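Local coordinates for protein Cyclase/dehydrase (Mycobacterium smegmatis str. MC2 155, PDB 5Z8O) that is of unknown function but belongs to the START superfamily, whose members typically bind lipids or other hydrophobic ligands between a curved sheet and a long helix, at residues Thr16-Val21 against Phe93-Leu98; Pro28-Glu33 against Ala134-Gly139; Trp38-Tyr43 against Pro48-Leu53; Val107-Glu112 against Glu128-Leu133. One frame throughout, in Å; residues are numbered along the deposited sequence.

In the fold
All four contacts belong to one helix-grip fold of the Bet v 1-like kind, in which a seven-stranded antiparallel sheet curves round the long helix 119-144. Interactions 2 and 4 use consecutive segments of that helix, 134-139 and 128-133, their centres 13 Å apart, and meet where L133 touches W30. Interaction 1 packs helix 14-22 against strand 86-97; it reaches interaction 2 through I20, whose CG2 is 3.6 Å from L137 CD1, and interaction 4 through F93, whose CD2 is 3.7 Å from V107 CG2. These three touch one another and make up a largely apolar region. Interaction 3 stands apart, about 20 Å from the others between centres, on the outermost hairpin, where the second subunit docks. Relatives hold their ligands between helix and sheet.

Interaction 1 (Thr16-Val21 against Phe93-Leu98); sequences TITSIV and FSIVPL
The helix turn that lays T18 against I95 is gripped at the carbonyl oxygen T16 O, which takes two bonds from the same face of its plane: S19 OG at 2.7 Å and the helical I20 N at 3.0 Å. On the inner side of this turn the contact is apolar. I95 reaches out with its CD1, which touches I17 CG2 at 3.8 Å and T18 OG1 at 3.3 Å. I17 CG2 meets it because that branch stands anti to the backbone N (chi1 of I17 -62°), while the CG1 branch leads away. T18 OG1 is bonded to A14 O, which is consistent with its lying against an apolar methyl. One turn on, V21 CG1, the valine branch anti to the backbone N, rests over one face of the F93 ring, offset toward the rim, a CH-pi contact 4.0 Å from the centroid. Helix and strand run nearly antiparallel, 163° between their directions. With the hydroxyls of T18 and S19 bonded to backbone carbonyls, the turn meets the sheet largely by dispersion and exclusion of water.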
loop_
_atom_site.group_PDB
_atom_site.type_symbol
_atom_site.label_atom_id
_atom_site.label_comp_id
_atom_site.label_asym_id
_atom_site.label_seq_id
_atom_site.Cartn_x
_atom_site.Cartn_y
_atom_site.Cartn_z
ATOM N N THR B 16 -11.939 -24.319 -10.017
ATOM C CA THR B 16 -10.525 -24.341 -9.654
ATOM C C THR B 16 -9.819 -23.063 -10.098
ATOM O O THR B 16 -9.049 -22.472 -9.333
ATOM C CB THR B 16 -9.851 -25.574 -10.263
ATOM O OG1 THR B 16 -10.456 -26.760 -9.738
ATOM C CG2 THR B 16 -8.361 -25.588 -9.949
ATOM N N ILE B 17 -10.070 -22.619 -11.333
ATOM C CA ILE B 17 -9.428 -21.405 -11.832
ATOM C C ILE B 17 -9.920 -20.185 -11.069
ATOM O O ILE B 17 -9.129 -19.311 -10.692
ATOM C CB ILE B 17 -9.664 -21.260 -13.345
ATOM C CG1 ILE B 17 -9.028 -22.434 -14.076
ATOM C CG2 ILE B 17 -9.094 -19.945 -13.851
ATOM C CD1 ILE B 17 -7.569 -22.581 -13.782
ATOM N N THR B 18 -11.231 -20.117 -10.812
ATOM C CA THR B 18 -11.784 -19.017 -10.029
ATOM C C THR B 18 -11.163 -18.965 -8.637
ATOM O O THR B 18 -10.833 -17.887 -8.141
ATOM C CB THR B 18 -13.308 -19.154 -9.922
ATOM O OG1 THR B 18 -13.915 -18.994 -11.214
ATOM C CG2 THR B 18 -13.874 -18.122 -8.950
ATOM N N SER B 19 -10.950 -20.122 -8.013
ATOM C CA SER B 19 -10.347 -20.141 -6.683
ATOM C C SER B 19 -8.889 -19.694 -6.719
ATOM O O SER B 19 -8.422 -19.008 -5.803
ATOM C CB SER B 19 -10.476 -21.540 -6.074
ATOM O OG SER B 19 -9.667 -22.495 -6.750
ATOM N N ILE B 20 -8.151 -20.078 -7.760
ATOM C CA ILE B 20 -6.748 -19.686 -7.848
ATOM C C ILE B 20 -6.621 -18.186 -8.073
ATOM O O ILE B 20 -5.869 -17.497 -7.376
ATOM C CB ILE B 20 -6.033 -20.475 -8.959
ATOM C CG1 ILE B 20 -6.025 -21.974 -8.657
ATOM C CG2 ILE B 20 -4.622 -19.957 -9.137
ATOM C CD1 ILE B 20 -5.514 -22.814 -9.822
ATOM N N VAL B 21 -7.363 -17.659 -9.051
ATOM C CA VAL B 21 -7.285 -16.239 -9.379
ATOM C C VAL B 21 -7.829 -15.379 -8.241
ATOM O O VAL B 21 -7.338 -14.268 -8.008
ATOM C CB VAL B 21 -8.023 -15.970 -10.705
ATOM C CG1 VAL B 21 -8.023 -14.483 -11.035
ATOM C CG2 VAL B 21 -7.387 -16.762 -11.831
ATOM N N PHE B 93 -10.008 -10.452 -15.594
ATOM C CA PHE B 93 -10.024 -11.901 -15.776
ATOM C C PHE B 93 -11.451 -12.367 -16.028
ATOM O O PHE B 93 -12.354 -12.034 -15.258
ATOM C CB PHE B 93 -9.471 -12.637 -14.553
ATOM C CG PHE B 93 -8.058 -12.288 -14.209
ATOM C CD1 PHE B 93 -7.778 -11.277 -13.304
ATOM C CD2 PHE B 93 -7.004 -12.990 -14.771
ATOM C CE1 PHE B 93 -6.472 -10.965 -12.976
ATOM C CE2 PHE B 93 -5.697 -12.681 -14.449
ATOM C CZ PHE B 93 -5.431 -11.668 -13.550
ATOM N N SER B 94 -11.647 -13.149 -17.092
ATOM C CA SER B 94 -12.939 -13.754 -17.409
ATOM C C SER B 94 -12.767 -15.264 -17.531
ATOM O O SER B 94 -11.921 -15.733 -18.301
ATOM C CB SER B 94 -13.519 -13.165 -18.695
ATOM O OG SER B 94 -13.740 -11.772 -18.549
ATOM N N ILE B 95 -13.545 -16.016 -16.753
ATOM C CA ILE B 95 -13.433 -17.471 -16.662
ATOM C C ILE B 95 -14.680 -18.106 -17.272
ATOM O O ILE B 95 -15.784 -17.964 -16.731
ATOM C CB ILE B 95 -13.231 -17.920 -15.209
ATOM C CG1 ILE B 95 -11.875 -17.427 -14.703
ATOM C CG2 ILE B 95 -13.338 -19.435 -15.093
ATOM C CD1 ILE B 95 -11.758 -17.379 -13.198
ATOM N N VAL B 96 -14.519 -18.789 -18.399
ATOM C CA VAL B 96 -15.625 -19.427 -19.112
ATOM C C VAL B 96 -15.375 -20.928 -19.194
ATOM O O VAL B 96 -14.335 -21.355 -19.710
ATOM C CB VAL B 96 -15.830 -18.837 -20.515
ATOM C CG1 VAL B 96 -16.960 -19.569 -21.227
ATOM C CG2 VAL B 96 -16.133 -17.354 -20.425
ATOM N N PRO B 97 -16.283 -21.773 -18.705
ATOM C CA PRO B 97 -16.098 -23.224 -18.839
ATOM C C PRO B 97 -16.153 -23.652 -20.297
ATOM O O PRO B 97 -16.968 -23.156 -21.080
ATOM C CB PRO B 97 -17.266 -23.813 -18.038
ATOM C CG PRO B 97 -18.292 -22.728 -18.007
ATOM C CD PRO B 97 -17.528 -21.434 -17.993
ATOM N N LEU B 98 -15.267 -24.579 -20.657
ATOM C CA LEU B 98 -15.244 -25.156 -21.998
ATOM C C LEU B 98 -15.906 -26.528 -22.059
ATOM O O LEU B 98 -17.076 -26.650 -22.430
ATOM C CB LEU B 98 -13.803 -25.254 -22.501
ATOM C CG LEU B 98 -13.204 -23.937 -22.986
ATOM C CD1 LEU B 98 -11.790 -24.145 -23.485
ATOM C CD2 LEU B 98 -14.076 -23.339 -24.076
#

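Interaction 2 (Pro28-Glu33 against Ala134-Gly139); sequences PQWNPE and AKALEG
W30 lays the six-membered half of its indole along the helix turn of A136 and L137. Its CG takes the position between the backbone N and the carbonyl carbon (chi1 54°), and chi2 of -83° turns the indole plane roughly perpendicular to the CA-CB-CG plane, with CE3 and CZ3 toward the helix. CE3 comes 4.0 Å from A136 CB and 3.6 Å from A136 O, while CZ3 reaches 4.0 Å from L137 CB; the helix backbone approaches the ring obliquely. Alanine suits its place because a lone methyl lets the wide indole come down almost to the backbone. L137 has CG anti to its backbone N (chi1 177°), which carries its branched end on to I20. The backbones are tied by a water that donates to A136 O at 2.6 Å and to W30 O at 3.3 Å, supplying polar links beside a greasy surface. In the fold, W30, in the short helical turn about 27-30, fits between helix 14-22, through I20, and the long helix 119-144, where L133 and R140 also touch it; Y27 meets its ring at a steep angle.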
loop_
_atom_site.group_PDB
_atom_site.type_symbol
_atom_site.label_atom_id
_atom_site.label_comp_id
_atom_site.label_asym_id
_atom_site.label_seq_id
_atom_site.Cartn_x
_atom_site.Cartn_y
_atom_site.Cartn_z
ATOM N N PRO B 28 1.902 -15.046 -4.105
ATOM C CA PRO B 28 3.362 -15.213 -4.019
ATOM C C PRO B 28 3.826 -16.657 -4.081
ATOM O O PRO B 28 4.980 -16.896 -4.455
ATOM C CB PRO B 28 3.710 -14.575 -2.665
ATOM C CG PRO B 28 2.581 -13.645 -2.376
ATOM C CD PRO B 28 1.373 -14.333 -2.925
ATOM N N GLN B 29 2.962 -17.625 -3.758
ATOM C CA GLN B 29 3.367 -19.030 -3.748
ATOM C C GLN B 29 3.672 -19.557 -5.145
ATOM O O GLN B 29 4.483 -20.479 -5.291
ATOM C CB GLN B 29 2.282 -19.889 -3.100
ATOM C CG GLN B 29 2.006 -19.557 -1.646
ATOM C CD GLN B 29 0.794 -20.296 -1.109
ATOM O OE1 GLN B 29 0.391 -21.327 -1.649
ATOM N NE2 GLN B 29 0.201 -19.766 -0.045
ATOM N N TRP B 30 3.045 -18.996 -6.178
ATOM C CA TRP B 30 3.198 -19.507 -7.535
ATOM C C TRP B 30 3.669 -18.451 -8.528
ATOM O O TRP B 30 3.799 -18.759 -9.719
ATOM C CB TRP B 30 1.893 -20.170 -8.011
ATOM C CG TRP B 30 0.645 -19.331 -7.912
ATOM C CD1 TRP B 30 -0.130 -19.149 -6.803
ATOM C CD2 TRP B 30 -0.005 -18.620 -8.976
ATOM N NE1 TRP B 30 -1.202 -18.341 -7.100
ATOM C CE2 TRP B 30 -1.150 -18.004 -8.427
ATOM C CE3 TRP B 30 0.279 -18.429 -10.333
ATOM C CZ2 TRP B 30 -2.010 -17.212 -9.189
ATOM C CZ3 TRP B 30 -0.578 -17.643 -11.088
ATOM C CH2 TRP B 30 -1.709 -17.044 -10.513
ATOM N N ASN B 31 3.890 -17.217 -8.087
ATOM C CA ASN B 31 4.490 -16.171 -8.917
ATOM C C ASN B 31 5.843 -15.784 -8.330
ATOM O O ASN B 31 5.889 -15.185 -7.237
ATOM C CB ASN B 31 3.573 -14.954 -9.013
ATOM C CG ASN B 31 2.284 -15.257 -9.745
ATOM O OD1 ASN B 31 1.257 -15.544 -9.128
ATOM N ND2 ASN B 31 2.332 -15.207 -11.071
ATOM N N PRO B 32 6.961 -16.098 -8.991
ATOM C CA PRO B 32 8.277 -15.833 -8.378
ATOM C C PRO B 32 8.571 -14.363 -8.111
ATOM O O PRO B 32 9.286 -14.053 -7.149
ATOM C CB PRO B 32 9.261 -16.422 -9.401
ATOM C CG PRO B 32 8.469 -17.446 -10.144
ATOM C CD PRO B 32 7.075 -16.898 -10.224
ATOM N N GLU B 33 8.039 -13.450 -8.919
ATOM C CA GLU B 33 8.327 -12.027 -8.793
ATOM C C GLU B 33 7.373 -11.308 -7.849
ATOM O O GLU B 33 7.559 -10.115 -7.595
ATOM C CB GLU B 33 8.252 -11.366 -10.171
ATOM C CG GLU B 33 9.162 -11.994 -11.200
ATOM C CD GLU B 33 8.564 -11.937 -12.588
ATOM O OE1 GLU B 33 7.800 -10.990 -12.869
ATOM O OE2 GLU B 33 8.835 -12.856 -13.390
ATOM N N ALA B 134 0.361 -16.484 -17.521
ATOM C CA ALA B 134 -0.305 -17.654 -18.085
ATOM C C ALA B 134 0.513 -18.914 -17.834
ATOM O O ALA B 134 -0.025 -19.943 -17.410
ATOM C CB ALA B 134 -0.541 -17.451 -19.583
ATOM N N LYS B 135 1.824 -18.846 -18.070
ATOM C CA LYS B 135 2.687 -19.978 -17.747
ATOM C C LYS B 135 2.685 -20.263 -16.250
ATOM O O LYS B 135 2.656 -21.426 -15.830
ATOM C CB LYS B 135 4.112 -19.717 -18.237
ATOM C CG LYS B 135 5.061 -20.883 -18.017
ATOM C CD LYS B 135 6.495 -20.515 -18.372
ATOM C CE LYS B 135 7.239 -21.698 -18.972
ATOM N NZ LYS B 135 7.103 -22.929 -18.143
ATOM N N ALA B 136 2.711 -19.211 -15.428
ATOM C CA ALA B 136 2.702 -19.406 -13.982
ATOM C C ALA B 136 1.388 -20.024 -13.519
ATOM O O ALA B 136 1.382 -20.910 -12.656
ATOM C CB ALA B 136 2.960 -18.077 -13.272
ATOM N N LEU B 137 0.265 -19.588 -14.098
ATOM C CA LEU B 137 -1.016 -20.183 -13.734
ATOM C C LEU B 137 -1.083 -21.643 -14.167
ATOM O O LEU B 137 -1.614 -22.488 -13.436
ATOM C CB LEU B 137 -2.165 -19.382 -14.343
ATOM C CG LEU B 137 -3.551 -19.975 -14.087
ATOM C CD1 LEU B 137 -3.839 -20.004 -12.600
ATOM C CD2 LEU B 137 -4.612 -19.184 -14.811
ATOM N N GLU B 138 -0.554 -21.958 -15.353
ATOM C CA GLU B 138 -0.449 -23.350 -15.785
ATOM C C GLU B 138 0.272 -24.195 -14.743
ATOM O O GLU B 138 -0.175 -25.295 -14.400
ATOM C CB GLU B 138 0.270 -23.432 -17.133
ATOM C CG GLU B 138 -0.508 -22.831 -18.287
ATOM C CD GLU B 138 0.172 -23.045 -19.624
ATOM O OE1 GLU B 138 1.359 -23.438 -19.636
ATOM O OE2 GLU B 138 -0.479 -22.809 -20.663
ATOM N N GLY B 139 1.397 -23.694 -14.232
ATOM C CA GLY B 139 2.116 -24.425 -13.201
ATOM C C GLY B 139 1.304 -24.590 -11.931
ATOM O O GLY B 139 1.303 -25.662 -11.320
HETATM O O HOH W 1 3.363 -21.645 -11.183
#

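Interaction 3 (Trp38-Tyr43 against Pro48-Leu53); sequences WILARY and PSQLRL
P48 opens the strand by pressing its ring against I39, with CG only 3.5 Å from I39 CD1, a tight fit for two compact apolar groups. S49 comes next, and its CB lies over the centre of the Y43 ring as a CH-pi contact, 3.5 Å from the centroid; the small serine lets the ring sit close, while Y43 OH bonds to V68 O. S49 N gives a straight bond to A41 O (2.7 Å, 170°), though from above the carbonyl plane. Q50 O takes L40 N at 2.7 Å and, weakly, A41 N, while the extended Q50 side chain runs beside L40, with NE2 bonded to Q81 and to Q50 of the second subunit. L51 sets CD2 alongside I39 CG1 on the other face. R52 pairs fully with W38, its N 2.9 Å from W38 O, and its long chain lies beside the indole, CD 3.8 Å from W38 CE3, with guanidinium and ring planes 70° apart. The guanidinium itself is claimed by D54 and by D84 of the second subunit. L40 and A41 both face Q50, a classic beta bulge; a second register shift follows between A41 and R42, in this antiparallel hairpin at the edge of the helix-grip sheet.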
loop_
_atom_site.group_PDB
_atom_site.type_symbol
_atom_site.label_atom_id
_atom_site.label_comp_id
_atom_site.label_asym_id
_atom_site.label_seq_id
_atom_site.Cartn_x
_atom_site.Cartn_y
_atom_site.Cartn_z
ATOM N N TRP B 38 -1.554 -8.677 0.139
ATOM C CA TRP B 38 -2.360 -8.540 1.341
ATOM C C TRP B 38 -3.696 -7.907 0.998
ATOM O O TRP B 38 -3.758 -6.925 0.252
ATOM C CB TRP B 38 -1.651 -7.692 2.402
ATOM C CG TRP B 38 -0.355 -8.268 2.845
ATOM C CD1 TRP B 38 -0.138 -9.078 3.925
ATOM C CD2 TRP B 38 0.923 -8.054 2.239
ATOM N NE1 TRP B 38 1.196 -9.396 4.013
ATOM C CE2 TRP B 38 1.869 -8.775 2.993
ATOM C CE3 TRP B 38 1.359 -7.326 1.126
ATOM C CZ2 TRP B 38 3.226 -8.792 2.670
ATOM C CZ3 TRP B 38 2.707 -7.340 0.810
ATOM C CH2 TRP B 38 3.623 -8.069 1.580
ATOM N N ILE B 39 -4.757 -8.479 1.552
ATOM C CA ILE B 39 -6.096 -7.913 1.441
ATOM C C ILE B 39 -6.202 -6.731 2.398
ATOM O O ILE B 39 -6.048 -6.888 3.615
ATOM C CB ILE B 39 -7.156 -8.976 1.749
ATOM C CG1 ILE B 39 -6.981 -10.161 0.794
ATOM C CG2 ILE B 39 -8.557 -8.387 1.656
ATOM C CD1 ILE B 39 -7.904 -11.311 1.077
ATOM N N LEU B 40 -6.443 -5.542 1.847
ATOM C CA LEU B 40 -6.531 -4.325 2.649
ATOM C C LEU B 40 -7.952 -4.009 3.095
ATOM O O LEU B 40 -8.143 -3.442 4.179
ATOM C CB LEU B 40 -5.975 -3.133 1.864
ATOM C CG LEU B 40 -4.491 -3.179 1.495
ATOM C CD1 LEU B 40 -4.103 -1.952 0.678
ATOM C CD2 LEU B 40 -3.629 -3.281 2.751
ATOM N N ALA B 41 -8.948 -4.354 2.283
ATOM C CA ALA B 41 -10.341 -4.069 2.593
ATOM C C ALA B 41 -11.216 -5.075 1.865
ATOM O O ALA B 41 -10.794 -5.702 0.890
ATOM C CB ALA B 41 -10.728 -2.635 2.207
ATOM N N ARG B 42 -12.448 -5.221 2.349
ATOM C CA ARG B 42 -13.402 -6.171 1.801
ATOM C C ARG B 42 -14.738 -5.490 1.555
ATOM O O ARG B 42 -15.101 -4.530 2.239
ATOM C CB ARG B 42 -13.615 -7.370 2.752
ATOM C CG ARG B 42 -12.344 -8.133 3.090
ATOM C CD ARG B 42 -12.591 -9.230 4.122
ATOM N NE ARG B 42 -11.362 -9.968 4.402
ATOM C CZ ARG B 42 -10.956 -11.030 3.713
ATOM N NH1 ARG B 42 -11.684 -11.482 2.699
ATOM N NH2 ARG B 42 -9.821 -11.636 4.035
ATOM N N TYR B 43 -15.464 -5.985 0.555
ATOM C CA TYR B 43 -16.854 -5.593 0.406
ATOM C C TYR B 43 -17.682 -6.176 1.551
ATOM O O TYR B 43 -17.193 -6.952 2.380
ATOM C CB TYR B 43 -17.404 -6.040 -0.949
ATOM C CG TYR B 43 -16.819 -5.268 -2.108
ATOM C CD1 TYR B 43 -17.151 -3.933 -2.308
ATOM C CD2 TYR B 43 -15.940 -5.868 -3.003
ATOM C CE1 TYR B 43 -16.622 -3.216 -3.360
ATOM C CE2 TYR B 43 -15.408 -5.158 -4.060
ATOM C CZ TYR B 43 -15.753 -3.832 -4.234
ATOM O OH TYR B 43 -15.225 -3.119 -5.284
ATOM N N PRO B 48 -12.591 -9.452 -1.199
ATOM C CA PRO B 48 -11.622 -8.354 -1.114
ATOM C C PRO B 48 -11.949 -7.225 -2.079
ATOM O O PRO B 48 -12.313 -7.451 -3.235
ATOM C CB PRO B 48 -10.292 -9.030 -1.473
ATOM C CG PRO B 48 -10.501 -10.467 -1.110
ATOM C CD PRO B 48 -11.942 -10.761 -1.392
ATOM N N SER B 49 -11.821 -5.995 -1.585
ATOM C CA SER B 49 -12.065 -4.803 -2.384
ATOM C C SER B 49 -10.808 -3.982 -2.639
ATOM O O SER B 49 -10.827 -3.104 -3.514
ATOM C CB SER B 49 -13.121 -3.917 -1.707
ATOM O OG SER B 49 -12.682 -3.495 -0.431
ATOM N N GLN B 50 -9.721 -4.243 -1.913
ATOM C CA GLN B 50 -8.480 -3.499 -2.084
ATOM C C GLN B 50 -7.306 -4.382 -1.682
ATOM O O GLN B 50 -7.371 -5.086 -0.671
ATOM C CB GLN B 50 -8.486 -2.210 -1.248
ATOM C CG GLN B 50 -7.303 -1.283 -1.516
ATOM C CD GLN B 50 -7.285 -0.077 -0.593
ATOM O OE1 GLN B 50 -7.548 -0.193 0.603
ATOM N NE2 GLN B 50 -6.973 1.090 -1.149
ATOM N N LEU B 51 -6.239 -4.345 -2.479
ATOM C CA LEU B 51 -5.071 -5.187 -2.261
ATOM C C LEU B 51 -3.803 -4.349 -2.227
ATOM O O LEU B 51 -3.714 -3.302 -2.873
ATOM C CB LEU B 51 -4.908 -6.250 -3.361
ATOM C CG LEU B 51 -6.080 -7.160 -3.712
ATOM C CD1 LEU B 51 -5.752 -7.959 -4.969
ATOM C CD2 LEU B 51 -6.396 -8.088 -2.548
ATOM N N ARG B 52 -2.811 -4.839 -1.486
ATOM C CA ARG B 52 -1.423 -4.428 -1.649
ATOM C C ARG B 52 -0.649 -5.565 -2.301
ATOM O O ARG B 52 -0.720 -6.711 -1.842
ATOM C CB ARG B 52 -0.778 -4.061 -0.309
ATOM C CG ARG B 52 0.740 -3.899 -0.402
ATOM C CD ARG B 52 1.409 -3.560 0.937
ATOM N NE ARG B 52 2.865 -3.562 0.795
ATOM C CZ ARG B 52 3.712 -2.971 1.633
ATOM N NH1 ARG B 52 3.260 -2.309 2.689
ATOM N NH2 ARG B 52 5.018 -3.035 1.407
ATOM N N LEU B 53 0.093 -5.250 -3.362
ATOM C CA LEU B 53 0.910 -6.226 -4.076
ATOM C C LEU B 53 2.353 -5.746 -4.064
ATOM O O LEU B 53 2.647 -4.636 -4.525
ATOM C CB LEU B 53 0.415 -6.417 -5.511
ATOM C CG LEU B 53 1.138 -7.477 -6.346
ATOM C CD1 LEU B 53 0.556 -8.854 -6.073
ATOM C CD2 LEU B 53 1.076 -7.142 -7.833
HETATM O O HOH W 2 -14.276 -1.692 0.699
#

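Interaction 4 (Val107-Glu112 against Glu128-Leu133); sequences VDLDVE and ETLEHL
Apolar contact comes first: L130 points from the helix into the strand and spreads its two methyls over V107 and L109. CD2 is the busier branch, 3.8 Å from V107 CG1 and 4.1 Å from L109 CB, while CD1 lies 4.1 Å from the same L109 CB and 4.0 Å from V107 O. The leucine CG stands anti to the carbonyl carbon (chi1 -70°), and both methyls end over the strand. V107 answers with the CG1 branch, which stands anti to its backbone N (chi1 -169°), and its beta-branched shape suits a strand. L109, two residues on, points to the same side, as strand geometry requires, and meets L130 mainly through CB. All three residues are buried, and leucine and valine suit this place, having no polar side-chain atoms to satisfy.

The polar bonds lie around this apolar contact. Within the helix L133 N bonds to T129 O at 2.9 Å. E131 joins the helix to K6 of strand 4-10 by a salt bridge, and D108, directed away from the helix, bonds to S5. The strand 103-113 lies between 4-10 and 86-97, and L130 reaches across to both, touching V4 and Q91, so this turn of helix 119-144 rests on three adjacent strands.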
loop_
_atom_site.group_PDB
_atom_site.type_symbol
_atom_site.label_atom_id
_atom_site.label_comp_id
_atom_site.label_asym_id
_atom_site.label_seq_id
_atom_site.Cartn_x
_atom_site.Cartn_y
_atom_site.Cartn_z
ATOM N N VAL B 107 -7.801 -12.764 -20.338
ATOM C CA VAL B 107 -7.158 -11.713 -19.551
ATOM C C VAL B 107 -6.926 -10.508 -20.452
ATOM O O VAL B 107 -6.294 -10.630 -21.510
ATOM C CB VAL B 107 -5.838 -12.185 -18.921
ATOM C CG1 VAL B 107 -5.350 -11.166 -17.898
ATOM C CG2 VAL B 107 -6.016 -13.545 -18.271
ATOM N N ASP B 108 -7.439 -9.352 -20.038
ATOM C CA ASP B 108 -7.142 -8.076 -20.675
ATOM C C ASP B 108 -6.308 -7.229 -19.724
ATOM O O ASP B 108 -6.600 -7.164 -18.528
ATOM C CB ASP B 108 -8.419 -7.320 -21.046
ATOM C CG ASP B 108 -9.283 -8.081 -22.023
ATOM O OD1 ASP B 108 -10.511 -7.865 -22.010
ATOM O OD2 ASP B 108 -8.742 -8.893 -22.801
ATOM N N LEU B 109 -5.277 -6.573 -20.253
ATOM C CA LEU B 109 -4.402 -5.739 -19.440
ATOM C C LEU B 109 -4.170 -4.409 -20.141
ATOM O O LEU B 109 -3.709 -4.377 -21.285
ATOM C CB LEU B 109 -3.074 -6.447 -19.167
ATOM C CG LEU B 109 -2.039 -5.630 -18.397
ATOM C CD1 LEU B 109 -2.484 -5.437 -16.945
ATOM C CD2 LEU B 109 -0.677 -6.299 -18.468
ATOM N N ASP B 110 -4.501 -3.319 -19.453
ATOM C CA ASP B 110 -4.418 -1.966 -19.995
ATOM C C ASP B 110 -3.577 -1.141 -19.031
ATOM O O ASP B 110 -4.032 -0.830 -17.924
ATOM C CB ASP B 110 -5.812 -1.364 -20.182
ATOM C CG ASP B 110 -5.793 -0.100 -21.013
ATOM O OD1 ASP B 110 -4.767 0.162 -21.673
ATOM O OD2 ASP B 110 -6.810 0.623 -21.014
ATOM N N VAL B 111 -2.353 -0.795 -19.434
ATOM C CA VAL B 111 -1.407 -0.146 -18.536
ATOM C C VAL B 111 -0.928 1.179 -19.123
ATOM O O VAL B 111 -0.921 1.398 -20.337
ATOM C CB VAL B 111 -0.201 -1.051 -18.206
ATOM C CG1 VAL B 111 -0.666 -2.358 -17.604
ATOM C CG2 VAL B 111 0.626 -1.312 -19.448
ATOM N N GLU B 112 -0.504 2.059 -18.216
ATOM C CA GLU B 112 0.145 3.332 -18.505
ATOM C C GLU B 112 1.363 3.384 -17.594
ATOM O O GLU B 112 1.244 3.104 -16.398
ATOM C CB GLU B 112 -0.761 4.529 -18.157
ATOM C CG GLU B 112 -1.922 4.961 -19.070
ATOM C CD GLU B 112 -1.618 4.980 -20.543
ATOM O OE1 GLU B 112 -2.489 4.564 -21.333
ATOM O OE2 GLU B 112 -0.516 5.428 -20.917
ATOM N N GLU B 128 4.300 -9.554 -22.587
ATOM C CA GLU B 128 5.202 -10.510 -21.957
ATOM C C GLU B 128 4.758 -10.830 -20.539
ATOM O O GLU B 128 4.881 -11.971 -20.094
ATOM C CB GLU B 128 6.633 -9.976 -21.972
ATOM C CG GLU B 128 7.202 -9.826 -23.372
ATOM C CD GLU B 128 8.657 -9.408 -23.375
ATOM O OE1 GLU B 128 9.256 -9.322 -22.282
ATOM O OE2 GLU B 128 9.200 -9.165 -24.473
ATOM N N THR B 129 4.224 -9.844 -19.819
ATOM C CA THR B 129 3.719 -10.111 -18.477
ATOM C C THR B 129 2.586 -11.140 -18.503
ATOM O O THR B 129 2.508 -12.007 -17.625
ATOM C CB THR B 129 3.268 -8.800 -17.823
ATOM O OG1 THR B 129 4.390 -7.913 -17.718
ATOM C CG2 THR B 129 2.712 -9.047 -16.431
ATOM N N LEU B 130 1.687 -11.050 -19.494
ATOM C CA LEU B 130 0.552 -11.974 -19.574
ATOM C C LEU B 130 0.959 -13.408 -19.929
ATOM O O LEU B 130 0.417 -14.361 -19.359
ATOM C CB LEU B 130 -0.473 -11.458 -20.583
ATOM C CG LEU B 130 -1.260 -10.199 -20.212
ATOM C CD1 LEU B 130 -2.408 -9.978 -21.193
ATOM C CD2 LEU B 130 -1.787 -10.302 -18.789
ATOM N N GLU B 131 1.901 -13.587 -20.863
ATOM C CA GLU B 131 2.426 -14.923 -21.150
ATOM C C GLU B 131 2.942 -15.554 -19.882
ATOM O O GLU B 131 2.881 -16.779 -19.684
ATOM C CB GLU B 131 3.581 -14.819 -22.148
ATOM C CG GLU B 131 3.158 -14.627 -23.550
ATOM C CD GLU B 131 2.419 -15.843 -24.014
ATOM O OE1 GLU B 131 1.436 -15.713 -24.767
ATOM O OE2 GLU B 131 2.825 -16.947 -23.589
ATOM N N HIS B 132 3.491 -14.688 -19.048
ATOM C CA HIS B 132 4.349 -15.000 -17.935
ATOM C C HIS B 132 3.478 -15.484 -16.782
ATOM O O HIS B 132 3.715 -16.543 -16.193
ATOM C CB HIS B 132 5.049 -13.669 -17.699
ATOM C CG HIS B 132 6.414 -13.638 -18.273
ATOM N ND1 HIS B 132 7.577 -13.745 -17.571
ATOM C CD2 HIS B 132 6.764 -13.631 -19.571
ATOM C CE1 HIS B 132 8.597 -13.688 -18.409
ATOM N NE2 HIS B 132 8.126 -13.654 -19.624
ATOM N N LEU B 133 2.394 -14.739 -16.550
ATOM C CA LEU B 133 1.269 -15.122 -15.703
ATOM C C LEU B 133 0.572 -16.386 -16.205
ATOM O O LEU B 133 0.157 -17.239 -15.408
ATOM C CB LEU B 133 0.290 -13.960 -15.696
ATOM C CG LEU B 133 -1.022 -14.157 -14.978
ATOM C CD1 LEU B 133 -0.731 -14.308 -13.500
ATOM C CD2 LEU B 133 -1.949 -12.989 -15.282
#